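PDB 7KFF: tRNA (guanine-N(1)-)-methyltransferase, which catalyses transfer of a methyl group from S-adenosyl-L-methionine to the N1 atom of a guanine in tRNA, probably the one beside the anticodon, as a SPOUT-class dimer. Local coordinates for residues 76-79 against 80-83; 146-150 against 151-155; 177-180 against 181-184; 263-266 against 267-271; 276-279 against 280-283. All blocks are in the same frame, centred on the assembly; numbering follows the deposited sequence.

Interaction 1. Residues 76-79 against 80-83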
loop_
_atom_site.group_PDB
_atom_site.type_symbol
_atom_site.label_atom_id
_atom_site.label_comp_id
_atom_site.label_asym_id
_atom_site.label_seq_id
_atom_site.Cartn_x
_atom_site.Cartn_y
_atom_site.Cartn_z
ATOM N N VAL A 76 -0.859 14.886 -17.828
ATOM C CA VAL A 76 -1.470 15.354 -16.591
ATOM C C VAL A 76 -2.974 15.324 -16.777
ATOM O O VAL A 76 -3.480 15.710 -17.830
ATOM C CB VAL A 76 -0.998 16.792 -16.284
ATOM C CG1 VAL A 76 -1.686 17.355 -15.071
ATOM C CG2 VAL A 76 0.512 16.825 -16.121
HETATM N N MSE A 77 -3.692 14.869 -15.763
HETATM C CA MSE A 77 -5.138 14.827 -15.898
HETATM C C MSE A 77 -5.803 16.193 -15.797
HETATM O O MSE A 77 -5.372 17.054 -15.019
HETATM C CB MSE A 77 -5.769 13.895 -14.890
HETATM C CG MSE A 77 -5.253 12.458 -14.949
HETATM SE SE MSE A 77 -6.010 11.168 -13.768
HETATM C CE MSE A 77 -6.852 9.926 -14.971
ATOM N N LYS A 78 -6.880 16.351 -16.585
ATOM C CA LYS A 78 -7.412 17.661 -16.933
ATOM C C LYS A 78 -8.335 18.218 -15.858
ATOM O O LYS A 78 -9.265 17.522 -15.427
ATOM C CB LYS A 78 -8.251 17.531 -18.214
ATOM C CG LYS A 78 -7.479 17.282 -19.489
ATOM C CD LYS A 78 -8.450 17.142 -20.678
ATOM C CE LYS A 78 -7.814 17.458 -22.007
ATOM N NZ LYS A 78 -8.744 17.201 -23.154
ATOM N N PRO A 79 -8.158 19.481 -15.458
ATOM C CA PRO A 79 -9.119 20.094 -14.524
ATOM C C PRO A 79 -10.523 20.198 -15.068
ATOM O O PRO A 79 -11.479 20.105 -14.289
ATOM C CB PRO A 79 -8.538 21.491 -14.243
ATOM C CG PRO A 79 -7.222 21.515 -14.790
ATOM C CD PRO A 79 -7.023 20.366 -15.749
ATOM N N THR A 80 -10.688 20.411 -16.375
ATOM C CA THR A 80 -12.027 20.587 -16.933
ATOM C C THR A 80 -12.850 19.298 -16.919
ATOM O O THR A 80 -14.068 19.349 -17.134
ATOM C CB THR A 80 -11.959 21.148 -18.353
ATOM O OG1 THR A 80 -11.157 20.264 -19.149
ATOM C CG2 THR A 80 -11.361 22.574 -18.365
ATOM N N VAL A 81 -12.216 18.161 -16.656
ATOM C CA VAL A 81 -12.903 16.888 -16.421
ATOM C C VAL A 81 -13.039 16.604 -14.931
ATOM O O VAL A 81 -14.131 16.302 -14.446
ATOM C CB VAL A 81 -12.168 15.755 -17.166
ATOM C CG1 VAL A 81 -12.866 14.417 -16.924
ATOM C CG2 VAL A 81 -12.087 16.068 -18.660
ATOM N N TRP A 82 -11.940 16.760 -14.181
ATOM C CA TRP A 82 -11.955 16.453 -12.756
ATOM C C TRP A 82 -12.874 17.365 -11.944
ATOM O O TRP A 82 -13.504 16.908 -10.984
ATOM C CB TRP A 82 -10.540 16.504 -12.179
ATOM C CG TRP A 82 -9.886 15.190 -12.252
ATOM C CD1 TRP A 82 -8.874 14.799 -13.095
ATOM C CD2 TRP A 82 -10.204 14.053 -11.448
ATOM N NE1 TRP A 82 -8.540 13.483 -12.845
ATOM C CE2 TRP A 82 -9.354 12.999 -11.852
ATOM C CE3 TRP A 82 -11.129 13.822 -10.431
ATOM C CZ2 TRP A 82 -9.418 11.741 -11.278
ATOM C CZ3 TRP A 82 -11.181 12.573 -9.860
ATOM C CH2 TRP A 82 -10.346 11.542 -10.303
ATOM N N GLY A 83 -12.894 18.657 -12.231
ATOM C CA GLY A 83 -13.681 19.577 -11.444
ATOM C C GLY A 83 -15.159 19.225 -11.455
ATOM O O GLY A 83 -15.791 19.042 -10.404
#

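Interaction 2. Residues 146-150 against 151-155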
loop_
_atom_site.group_PDB
_atom_site.type_symbol
_atom_site.label_atom_id
_atom_site.label_comp_id
_atom_site.label_asym_id
_atom_site.label_seq_id
_atom_site.Cartn_x
_atom_site.Cartn_y
_atom_site.Cartn_z
ATOM N N ALA A 146 1.126 13.348 2.422
ATOM C CA ALA A 146 1.500 12.919 3.759
ATOM C C ALA A 146 1.260 11.419 3.921
ATOM O O ALA A 146 0.243 10.886 3.445
ATOM C CB ALA A 146 0.700 13.691 4.804
ATOM N N PRO A 147 2.164 10.708 4.578
ATOM C CA PRO A 147 2.005 9.254 4.692
ATOM C C PRO A 147 0.716 8.833 5.368
ATOM O O PRO A 147 0.315 9.403 6.380
ATOM C CB PRO A 147 3.205 8.832 5.546
ATOM C CG PRO A 147 4.216 9.893 5.312
ATOM C CD PRO A 147 3.444 11.162 5.157
ATOM N N PHE A 148 0.096 7.791 4.813
ATOM C CA PHE A 148 -1.017 7.119 5.472
ATOM C C PHE A 148 -0.520 6.430 6.740
ATOM O O PHE A 148 0.457 5.667 6.709
ATOM C CB PHE A 148 -1.588 6.067 4.506
ATOM C CG PHE A 148 -2.830 5.359 4.995
ATOM C CD1 PHE A 148 -3.875 6.055 5.598
ATOM C CD2 PHE A 148 -2.956 3.983 4.836
ATOM C CE1 PHE A 148 -5.002 5.408 6.020
ATOM C CE2 PHE A 148 -4.095 3.338 5.271
ATOM C CZ PHE A 148 -5.102 4.039 5.856
ATOM N N THR A 149 -1.214 6.672 7.850
ATOM C CA THR A 149 -0.853 6.107 9.141
ATOM C C THR A 149 -2.065 5.410 9.743
ATOM O O THR A 149 -3.213 5.610 9.335
ATOM C CB THR A 149 -0.381 7.188 10.130
ATOM O OG1 THR A 149 -1.506 8.013 10.445
ATOM C CG2 THR A 149 0.779 8.005 9.586
ATOM N N GLN A 150 -1.804 4.593 10.752
ATOM C CA GLN A 150 -2.901 3.952 11.464
ATOM C C GLN A 150 -3.783 4.985 12.157
ATOM O O GLN A 150 -4.990 4.771 12.310
ATOM C CB GLN A 150 -2.388 2.903 12.448
ATOM C CG GLN A 150 -3.466 2.000 13.004
ATOM C CD GLN A 150 -4.146 1.148 11.952
ATOM O OE1 GLN A 150 -3.582 0.886 10.881
ATOM N NE2 GLN A 150 -5.387 0.753 12.222
ATOM N N GLU A 151 -3.204 6.099 12.595
ATOM C CA GLU A 151 -4.015 7.174 13.152
ATOM C C GLU A 151 -4.982 7.730 12.112
ATOM O O GLU A 151 -6.145 8.011 12.428
ATOM C CB GLU A 151 -3.104 8.283 13.673
ATOM C CG GLU A 151 -3.812 9.412 14.392
ATOM C CD GLU A 151 -2.842 10.345 15.094
ATOM O OE1 GLU A 151 -2.142 11.110 14.401
ATOM O OE2 GLU A 151 -2.772 10.302 16.342
ATOM N N ASP A 152 -4.518 7.913 10.872
ATOM C CA ASP A 152 -5.427 8.309 9.799
ATOM C C ASP A 152 -6.557 7.295 9.660
ATOM O O ASP A 152 -7.725 7.665 9.503
ATOM C CB ASP A 152 -4.714 8.359 8.442
ATOM C CG ASP A 152 -3.736 9.496 8.279
ATOM O OD1 ASP A 152 -3.932 10.586 8.842
ATOM O OD2 ASP A 152 -2.760 9.262 7.525
ATOM N N ALA A 153 -6.220 5.997 9.702
ATOM C CA ALA A 153 -7.250 4.979 9.535
ATOM C C ALA A 153 -8.308 5.098 10.621
ATOM O O ALA A 153 -9.513 5.026 10.350
ATOM C CB ALA A 153 -6.622 3.586 9.523
ATOM N N ARG A 154 -7.878 5.316 11.862
ATOM C CA ARG A 154 -8.835 5.490 12.953
ATOM C C ARG A 154 -9.693 6.720 12.720
ATOM O O ARG A 154 -10.911 6.670 12.867
ATOM C CB ARG A 154 -8.122 5.593 14.307
ATOM C CG ARG A 154 -7.491 4.297 14.767
ATOM C CD ARG A 154 -7.121 4.324 16.227
ATOM N NE ARG A 154 -6.015 5.226 16.539
ATOM C CZ ARG A 154 -4.726 4.908 16.394
ATOM N NH1 ARG A 154 -4.385 3.716 15.931
ATOM N NH2 ARG A 154 -3.794 5.799 16.688
ATOM N N ALA A 155 -9.063 7.853 12.408
ATOM C CA ALA A 155 -9.833 9.068 12.142
ATOM C C ALA A 155 -10.873 8.834 11.048
ATOM O O ALA A 155 -12.052 9.181 11.195
ATOM C CB ALA A 155 -8.901 10.211 11.734
HETATM O O HOH W 1 -0.818 10.369 11.704
HETATM O O HOH W 2 -6.120 1.309 15.105
#

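Interaction 3. Residues 177-180 against 181-184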
loop_
_atom_site.group_PDB
_atom_site.type_symbol
_atom_site.label_atom_id
_atom_site.label_comp_id
_atom_site.label_asym_id
_atom_site.label_seq_id
_atom_site.Cartn_x
_atom_site.Cartn_y
_atom_site.Cartn_z
ATOM N N ILE A 177 -7.058 19.998 -6.855
ATOM C CA ILE A 177 -6.938 19.759 -5.422
ATOM C C ILE A 177 -7.238 21.032 -4.652
ATOM O O ILE A 177 -7.967 21.005 -3.661
ATOM C CB ILE A 177 -5.537 19.217 -5.099
ATOM C CG1 ILE A 177 -5.369 17.761 -5.514
ATOM C CG2 ILE A 177 -5.269 19.279 -3.588
ATOM C CD1 ILE A 177 -5.430 17.499 -6.950
ATOM N N GLU A 178 -6.703 22.170 -5.109
ATOM C CA GLU A 178 -6.959 23.414 -4.394
ATOM C C GLU A 178 -8.420 23.829 -4.514
ATOM O O GLU A 178 -9.055 24.195 -3.518
ATOM C CB GLU A 178 -6.047 24.522 -4.940
ATOM C CG GLU A 178 -4.553 24.199 -4.869
ATOM C CD GLU A 178 -4.071 23.769 -3.482
ATOM O OE1 GLU A 178 -4.645 24.222 -2.458
ATOM O OE2 GLU A 178 -3.085 22.983 -3.427
ATOM N N ASP A 179 -8.967 23.789 -5.733
ATOM C CA ASP A 179 -10.365 24.150 -5.925
ATOM C C ASP A 179 -11.302 23.231 -5.146
ATOM O O ASP A 179 -12.357 23.680 -4.669
ATOM C CB ASP A 179 -10.702 24.097 -7.408
ATOM C CG ASP A 179 -12.139 24.408 -7.680
ATOM O OD1 ASP A 179 -12.494 25.603 -7.661
ATOM O OD2 ASP A 179 -12.911 23.471 -7.959
ATOM N N ALA A 180 -10.938 21.951 -5.003
ATOM C CA ALA A 180 -11.792 21.001 -4.304
ATOM C C ALA A 180 -11.996 21.382 -2.849
ATOM O O ALA A 180 -12.980 20.953 -2.241
ATOM C CB ALA A 180 -11.201 19.596 -4.400
ATOM N N LYS A 181 -11.093 22.183 -2.276
ATOM C CA LYS A 181 -11.223 22.591 -0.883
ATOM C C LYS A 181 -12.483 23.411 -0.633
ATOM O O LYS A 181 -12.940 23.493 0.510
ATOM C CB LYS A 181 -9.985 23.338 -0.407
ATOM C CG LYS A 181 -8.748 22.477 -0.413
ATOM C CD LYS A 181 -7.479 23.252 -0.107
ATOM C CE LYS A 181 -6.286 22.323 -0.228
ATOM N NZ LYS A 181 -5.003 23.051 -0.022
ATOM N N LYS A 182 -13.068 23.998 -1.672
ATOM C CA LYS A 182 -14.327 24.710 -1.482
ATOM C C LYS A 182 -15.456 23.763 -1.108
ATOM O O LYS A 182 -16.418 24.179 -0.451
ATOM C CB LYS A 182 -14.704 25.466 -2.759
ATOM C CG LYS A 182 -13.780 26.619 -3.083
ATOM C CD LYS A 182 -14.179 27.261 -4.409
ATOM C CE LYS A 182 -13.377 28.518 -4.692
ATOM N NZ LYS A 182 -13.736 29.088 -6.030
ATOM N N THR A 183 -15.359 22.501 -1.517
ATOM C CA THR A 183 -16.422 21.517 -1.373
ATOM C C THR A 183 -16.089 20.404 -0.403
ATOM O O THR A 183 -16.995 19.818 0.193
ATOM C CB THR A 183 -16.709 20.892 -2.749
ATOM O OG1 THR A 183 -17.058 21.942 -3.662
ATOM C CG2 THR A 183 -17.836 19.885 -2.687
ATOM N N TYR A 184 -14.813 20.090 -0.263
ATOM C CA TYR A 184 -14.359 18.944 0.499
ATOM C C TYR A 184 -13.314 19.376 1.520
ATOM O O TYR A 184 -12.607 20.364 1.327
ATOM C CB TYR A 184 -13.640 17.959 -0.424
ATOM C CG TYR A 184 -14.476 17.265 -1.482
ATOM C CD1 TYR A 184 -15.035 16.032 -1.224
ATOM C CD2 TYR A 184 -14.644 17.822 -2.755
ATOM C CE1 TYR A 184 -15.762 15.366 -2.171
ATOM C CE2 TYR A 184 -15.384 17.171 -3.718
ATOM C CZ TYR A 184 -15.937 15.925 -3.403
ATOM O OH TYR A 184 -16.666 15.204 -4.310
HETATM O O HOH W 3 -14.951 22.644 -5.288
HETATM O O HOH W 4 -11.063 27.843 -7.430
HETATM O O HOH W 5 -15.009 26.435 -7.727
#

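Interaction 4. Residues 263-266 against 267-271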
loop_
_atom_site.group_PDB
_atom_site.type_symbol
_atom_site.label_atom_id
_atom_site.label_comp_id
_atom_site.label_asym_id
_atom_site.label_seq_id
_atom_site.Cartn_x
_atom_site.Cartn_y
_atom_site.Cartn_z
ATOM N N GLU A 263 2.349 -14.567 28.136
ATOM C CA GLU A 263 2.243 -13.138 27.863
ATOM C C GLU A 263 3.619 -12.486 27.810
ATOM O O GLU A 263 3.868 -11.624 26.959
ATOM C CB GLU A 263 1.347 -12.468 28.904
ATOM C CG GLU A 263 0.604 -11.245 28.369
ATOM C CD GLU A 263 -0.096 -11.508 27.033
ATOM O OE1 GLU A 263 -0.637 -12.619 26.843
ATOM O OE2 GLU A 263 -0.075 -10.611 26.163
ATOM N N ARG A 264 4.540 -12.900 28.686
ATOM C CA ARG A 264 5.893 -12.355 28.613
ATOM C C ARG A 264 6.581 -12.770 27.319
ATOM O O ARG A 264 7.270 -11.960 26.689
ATOM C CB ARG A 264 6.725 -12.793 29.819
ATOM C CG ARG A 264 8.168 -12.277 29.786
ATOM C CD ARG A 264 8.227 -10.744 29.765
ATOM N NE ARG A 264 9.539 -10.242 29.366
ATOM C CZ ARG A 264 9.801 -8.967 29.096
ATOM N NH1 ARG A 264 8.840 -8.059 29.182
ATOM N NH2 ARG A 264 11.022 -8.610 28.729
ATOM N N TRP A 265 6.405 -14.029 26.906
ATOM C CA TRP A 265 6.968 -14.489 25.642
ATOM C C TRP A 265 6.461 -13.643 24.487
ATOM O O TRP A 265 7.234 -13.254 23.608
ATOM C CB TRP A 265 6.637 -15.972 25.429
ATOM C CG TRP A 265 7.090 -16.519 24.087
ATOM C CD1 TRP A 265 8.289 -17.106 23.796
ATOM C CD2 TRP A 265 6.339 -16.523 22.869
ATOM N NE1 TRP A 265 8.335 -17.470 22.471
ATOM C CE2 TRP A 265 7.145 -17.129 21.883
ATOM C CE3 TRP A 265 5.063 -16.080 22.520
ATOM C CZ2 TRP A 265 6.720 -17.293 20.568
ATOM C CZ3 TRP A 265 4.639 -16.248 21.205
ATOM C CH2 TRP A 265 5.469 -16.841 20.250
ATOM N N ARG A 266 5.164 -13.333 24.476
ATOM C CA ARG A 266 4.617 -12.536 23.386
ATOM C C ARG A 266 5.269 -11.158 23.351
ATOM O O ARG A 266 5.591 -10.643 22.282
ATOM C CB ARG A 266 3.102 -12.389 23.522
ATOM C CG ARG A 266 2.278 -13.668 23.388
ATOM C CD ARG A 266 0.847 -13.301 23.036
ATOM N NE ARG A 266 -0.190 -14.034 23.760
ATOM C CZ ARG A 266 -0.745 -15.172 23.349
ATOM N NH1 ARG A 266 -1.696 -15.739 24.075
ATOM N NH2 ARG A 266 -0.344 -15.754 22.225
ATOM N N ARG A 267 5.492 -10.559 24.521
ATOM C CA ARG A 267 6.150 -9.255 24.573
ATOM C C ARG A 267 7.588 -9.348 24.072
ATOM O O ARG A 267 8.030 -8.525 23.261
ATOM C CB ARG A 267 6.108 -8.712 25.994
ATOM C CG ARG A 267 6.858 -7.425 26.195
ATOM C CD ARG A 267 6.000 -6.254 25.874
ATOM N NE ARG A 267 6.697 -4.992 26.096
ATOM C CZ ARG A 267 6.250 -3.828 25.652
ATOM N NH1 ARG A 267 5.109 -3.776 24.979
ATOM N NH2 ARG A 267 6.948 -2.728 25.870
ATOM N N GLU A 268 8.333 -10.352 24.541
ATOM C CA GLU A 268 9.698 -10.539 24.057
ATOM C C GLU A 268 9.735 -10.678 22.541
ATOM O O GLU A 268 10.568 -10.065 21.866
ATOM C CB GLU A 268 10.327 -11.759 24.722
ATOM C CG GLU A 268 10.589 -11.569 26.212
ATOM C CD GLU A 268 11.063 -12.853 26.898
ATOM O OE1 GLU A 268 11.023 -13.938 26.267
ATOM O OE2 GLU A 268 11.462 -12.779 28.066
ATOM N N GLN A 269 8.844 -11.489 21.989
ATOM C CA GLN A 269 8.880 -11.726 20.553
ATOM C C GLN A 269 8.531 -10.471 19.771
ATOM O O GLN A 269 9.035 -10.276 18.664
ATOM C CB GLN A 269 7.925 -12.861 20.204
ATOM C CG GLN A 269 8.388 -14.210 20.705
ATOM C CD GLN A 269 9.686 -14.636 20.057
ATOM O OE1 GLN A 269 9.793 -14.655 18.826
ATOM N NE2 GLN A 269 10.672 -14.978 20.862
ATOM N N SER A 270 7.669 -9.623 20.330
ATOM C CA SER A 270 7.380 -8.333 19.717
ATOM C C SER A 270 8.591 -7.407 19.784
ATOM O O SER A 270 8.947 -6.764 18.783
ATOM C CB SER A 270 6.149 -7.745 20.399
ATOM O OG SER A 270 5.896 -6.433 19.994
ATOM N N LEU A 271 9.275 -7.370 20.926
ATOM C CA LEU A 271 10.512 -6.600 21.011
ATOM C C LEU A 271 11.550 -7.131 20.031
ATOM O O LEU A 271 12.254 -6.351 19.378
ATOM C CB LEU A 271 11.089 -6.676 22.420
ATOM C CG LEU A 271 10.292 -5.953 23.500
ATOM C CD1 LEU A 271 10.738 -6.373 24.886
ATOM C CD2 LEU A 271 10.438 -4.434 23.320
HETATM O O HOH W 6 12.761 -10.854 29.287
#

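Interaction 5. Residues 276-279 against 280-283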
loop_
_atom_site.group_PDB
_atom_site.type_symbol
_atom_site.label_atom_id
_atom_site.label_comp_id
_atom_site.label_asym_id
_atom_site.label_seq_id
_atom_site.Cartn_x
_atom_site.Cartn_y
_atom_site.Cartn_z
ATOM N N GLU A 276 14.764 -6.593 15.177
ATOM C CA GLU A 276 15.311 -7.156 13.943
ATOM C C GLU A 276 15.015 -6.277 12.740
ATOM O O GLU A 276 15.871 -6.094 11.858
ATOM C CB GLU A 276 14.691 -8.531 13.679
ATOM C CG GLU A 276 15.115 -9.620 14.626
ATOM C CD GLU A 276 14.296 -10.898 14.475
ATOM O OE1 GLU A 276 13.168 -10.864 13.909
ATOM O OE2 GLU A 276 14.793 -11.946 14.930
ATOM N N VAL A 277 13.789 -5.774 12.655
ATOM C CA VAL A 277 13.267 -5.212 11.426
ATOM C C VAL A 277 13.124 -3.697 11.472
ATOM O O VAL A 277 13.293 -3.041 10.440
ATOM C CB VAL A 277 11.903 -5.886 11.130
ATOM C CG1 VAL A 277 11.296 -5.338 9.880
ATOM C CG2 VAL A 277 12.039 -7.419 11.052
ATOM N N ARG A 278 12.806 -3.131 12.635
ATOM C CA ARG A 278 12.548 -1.694 12.777
ATOM C C ARG A 278 13.183 -1.194 14.066
ATOM O O ARG A 278 12.508 -0.640 14.944
ATOM C CB ARG A 278 11.041 -1.429 12.785
ATOM C CG ARG A 278 10.288 -1.844 11.544
ATOM C CD ARG A 278 10.573 -0.915 10.392
ATOM N NE ARG A 278 10.112 0.444 10.631
ATOM C CZ ARG A 278 8.853 0.851 10.510
ATOM N NH1 ARG A 278 7.901 0.002 10.159
ATOM N NH2 ARG A 278 8.525 2.107 10.736
ATOM N N PRO A 279 14.500 -1.343 14.195
ATOM C CA PRO A 279 15.139 -0.968 15.467
ATOM C C PRO A 279 14.982 0.502 15.818
ATOM O O PRO A 279 14.968 0.844 17.004
ATOM C CB PRO A 279 16.611 -1.370 15.266
ATOM C CG PRO A 279 16.782 -1.402 13.757
ATOM C CD PRO A 279 15.461 -1.898 13.225
ATOM N N GLU A 280 14.826 1.379 14.824
ATOM C CA GLU A 280 14.611 2.789 15.123
ATOM C C GLU A 280 13.314 3.032 15.888
ATOM O O GLU A 280 13.199 4.042 16.587
ATOM C CB GLU A 280 14.657 3.614 13.835
ATOM C CG GLU A 280 13.400 3.531 12.959
ATOM C CD GLU A 280 13.247 2.242 12.145
ATOM O OE1 GLU A 280 14.130 1.356 12.171
ATOM O OE2 GLU A 280 12.216 2.140 11.459
ATOM N N LEU A 281 12.330 2.135 15.784
ATOM C CA LEU A 281 11.122 2.321 16.578
ATOM C C LEU A 281 11.405 2.189 18.067
ATOM O O LEU A 281 10.719 2.816 18.880
ATOM C CB LEU A 281 10.031 1.338 16.161
ATOM C CG LEU A 281 9.452 1.530 14.760
ATOM C CD1 LEU A 281 8.369 0.497 14.477
ATOM C CD2 LEU A 281 8.903 2.932 14.569
ATOM N N LEU A 282 12.396 1.379 18.442
ATOM C CA LEU A 282 12.729 1.238 19.856
ATOM C C LEU A 282 13.427 2.481 20.387
ATOM O O LEU A 282 13.312 2.792 21.579
ATOM C CB LEU A 282 13.605 0.006 20.079
ATOM C CG LEU A 282 12.965 -1.331 19.721
ATOM C CD1 LEU A 282 13.985 -2.461 19.873
ATOM C CD2 LEU A 282 11.732 -1.619 20.563
ATOM N N ASP A 283 14.143 3.200 19.518
ATOM C CA ASP A 283 14.829 4.413 19.940
ATOM C C ASP A 283 13.848 5.487 20.378
ATOM O O ASP A 283 14.186 6.327 21.216
ATOM C CB ASP A 283 15.687 4.964 18.801
ATOM C CG ASP A 283 16.818 4.035 18.423
ATOM O OD1 ASP A 283 17.237 3.228 19.278
ATOM O OD2 ASP A 283 17.294 4.118 17.271
HETATM O O HOH W 7 10.522 4.180 11.166
HETATM O O HOH W 8 17.204 0.381 18.532
#

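Interaction 1. Residues 76-79 against 80-83
The carbonyl oxygen of Lys-78 takes two backbone N-H groups where strand 76-77 gives way to helix 79-90. Trp-82 N reaches Lys-78 O at 3.0 Å with an N-H...O angle of 172°, whereas Val-81 N makes a longer bond to Lys-78 O, 3.3 Å, from above the carbonyl plane. One residue on, Gly-83 N donates to Pro-79 O at 2.9 Å, the second i to i+4 step of the new helix. Lys-78 is the N-cap, and Pro-79 follows as the first helical residue, where its missing N-H costs no helical bond.

Among the side chains, selenomethionine 77 (Met-77) meets Trp-82 at the pyrrole edge of the indole. With CG anti to the carbonyl carbon (chi1 -57°) and chi2 extended, the Met-77 chain carries SE to 3.6 Å from Trp-82 NE1. Met-77 CB lies near the ring plane, 3.5 Å from Trp-82 NE1, and the selenium sits 4.7 Å from the centroid of the five-membered ring, 85° off its normal: a Met-aromatic contact made edge-on. Trp-82 NE1 is buried here without a hydrogen-bond partner.

Helix 174-180 backs Pro-79 and Trp-82 through Val-176, and Trp-245 of the second subunit packs on Pro-79 and Thr-80. The arrangement is a strand-to-helix junction with a first-turn proline, at the dimer interface and with the Met-77 side chain about 7 Å from the bound S-adenosyl-L-homocysteine.

Interaction 2. Residues 146-150 against 151-155
Thr-149 and Asp-152 exchange two hydrogen bonds at the start of helix 150-156. Asp-152 N donates to Thr-149 OG1 at 3.0 Å. Thr-149 N returns a bond to Asp-152 OD2, also 3.0 Å but more bent at 147°, arriving from above the carboxylate plane. The threonine hydroxyl can take the amide because it stands between its own backbone N and carbonyl carbon (chi1 67°). Asp-152 OD2 is gripped a second time by Arg-187, whose guanidinium forms a salt bridge with it and also bonds Ala-146 O; this charge probably helps to keep the carboxylate ionised.

The reciprocal pair is a capping box, with Thr-149 as N-cap, and it ends the run from edge strand 146-147 of the parallel sheet into the helix. Regular helical bonds follow, Ala-153 N to Thr-149 O and Arg-154 N to Gln-150 O.

Farther out, a water accepts from both Gln-150 NE2 and Arg-154 NH1. Gln-150 and Arg-154 cross at about a right angle, Gln-150 CG lying 3.5 Å from Arg-154 NH1, while Gln-150 OE1 accepts from Val-195 N of the second subunit. On the buried side, the Phe-148 ring runs nearly parallel to the Asp-152 carboxylate plane, 13° apart. Phe-148 CD1 approaches Asp-152 CB at 3.8 Å and Phe-148 CZ approaches Ala-153 CB at 4.0 Å, with Ile-206 and Ala-209 of helix 200-211 and Tyr-194 of the second subunit also against the phenyl ring.

Interaction 3. Residues 177-180 against 181-184
Glu-178 and Lys-181 lie side by side and point the same way, an i to i+3 pair closed by a salt bridge of 2.7 Å between Glu-178 OE1 and Lys-181 NZ. The ammonium comes to the syn side of OE1, 24° out of the carboxylate plane. Opposite chain shapes bring the ends together: Glu-178 folds at chi2 (-53°), whereas Lys-181 is extended beyond CG and runs back along the helix, its CG 3.6 Å from Glu-178 O.

Asp-179 and Lys-182 instead cross obliquely, and their charged atoms stay apart, Asp-179 OD1 standing 4.0 Å from Lys-182 NZ. Two waters donate to Asp-179 OD1 and link weakly to the ammonium. The other carboxylate oxygen, Asp-179 OD2, makes a salt bridge with Arg-246 of the second subunit, so OD2 is bound to the partner chain and OD1 to the two waters.

The contact spans the passage from helix 174-180 to strand 185-190, the second half of a beta-alpha-beta crossover from strand 161-165 to strand 185-190 of the parallel sheet. Ala-180 O accepts twice here: from Tyr-184 N at 2.8 Å, close to the direction of the carbonyl bond, and from Thr-183 N at 2.9 Å, from above the carbonyl plane. A further water bridges Asp-179 O and Thr-183 OG1.

The Tyr-184 ring presents its edge to the same carbonyl, with CD2 3.6 Å from Ala-180 O and 4.2 Å from Ala-180 CB. Its hydroxyl bonds Leu-86 O of helix 79-90, and Leu-138 of strand 137-141 packs against both Ala-180 and Tyr-184.

Interaction 4. Residues 263-266 against 267-271
Helix 259-277, in the C-terminal helical part of the chain, carries this contact on successive turns: Arg-264 faces Glu-268, and Trp-265 faces Gln-269, each four residues on. Regular i to i+4 backbone bonds hold the spacing, among them Glu-268 N to Arg-264 O at 2.9 Å.

The Trp-265 pair is one of faces. Gln-269 CG lies over the six-membered ring, 3.6 Å from its centroid and 22° off the normal, a CH-pi contact; its closest ring atom is Trp-265 CE2 at 3.4 Å. Gln-269 bends at chi2 (-64°), and its amide runs on past the NE1/CE2 rim of the indole, nearly parallel to the ring, the planes 15° apart. Val-253 and Leu-254 also touch the tryptophan.

Arg-264 and Glu-268 meet quite differently. Their side chains cross at about a right angle and their flat groups are nearly perpendicular; the salt bridge between Arg-264 NE and Glu-268 OE2 is a weak hydrogen bond of 3.4 Å. A water bridges the same two side chains, accepting from Arg-264 NH2 and donating to Glu-268 OE2 at 2.6 Å. The stronger partner of Arg-264 is Asp-291 of helix 289-299, whose carboxylate also receives Arg-267; this shared anion probably offsets the closeness of the two like charges, Arg-264 NH1 lying 4.8 Å from Arg-267 NE.

On another side of the helix, Arg-266 NE makes a weak salt bridge to Glu-263 OE1. Helix 259-277 of the C-terminal helical part is thus tied to helix 289-299 by two arginines, Arg-264 and Arg-267, that both bridge to Asp-291.

Interaction 5. Residues 276-279 against 280-283
Arg-278 is held firmly between Glu-280 and Leu-281. Its NE donates to Glu-280 OE2 at 2.8 Å and 171°, a nearly straight hydrogen bond within a salt bridge; the acceptor lies in the guanidinium plane and is met on its syn side, somewhat out of the carboxylate plane. Glu-280 reaches back because its CG stands between the backbone N and the carbonyl carbon (chi1 77°) and the chain then folds at chi2. Over one face of the guanidinium sits Leu-281 CD1, 4.0 Å from Arg-278 CZ, and the same methyl is 3.7 Å from Arg-278 CB. Thus edge and face are both engaged, while Arg-278 NH1 forms a salt bridge with Asp-193 of the second subunit.

The solvent side is slacker. One water joins Arg-278 NH2 to Glu-280 OE2, and a second donates to Pro-279 O and Asp-283 OD1.

Arg-278 leaves helical geometry after helix 259-277, and a short, weakly bonded helix follows, at about 279-283, where Leu-282 N meets Pro-279 O at 3.0 Å but only 136°. Leu-282 turns back onto Leu-271, Thr-274 and Trp-275 of the longer helix, while Pro-147, on edge strand 146-147 of the second subunit, packs against Arg-278.

Along the chain the five contacts come strictly in series. Interactions 1 and 3 are neighbours, their centres about 13 Å apart, at adjoining helices 79-90 and 174-180. Interaction 2 lies about 21 Å from interaction 3 between centres, and both border the parallel sheet, through strands 146-147 and 185-190. Interactions 4 and 5 share helix 259-277 and touch through Leu-271 CD2 and Leu-282 CD2, 4.1 Å apart. They lie across the chain's centre from interaction 1, whose centre is about 51 Å from that of interaction 4. Each of the five regions meets the second subunit, consistent with a SPOUT dimer in which C-terminal helices pack beside the partner's cofactor-binding domain.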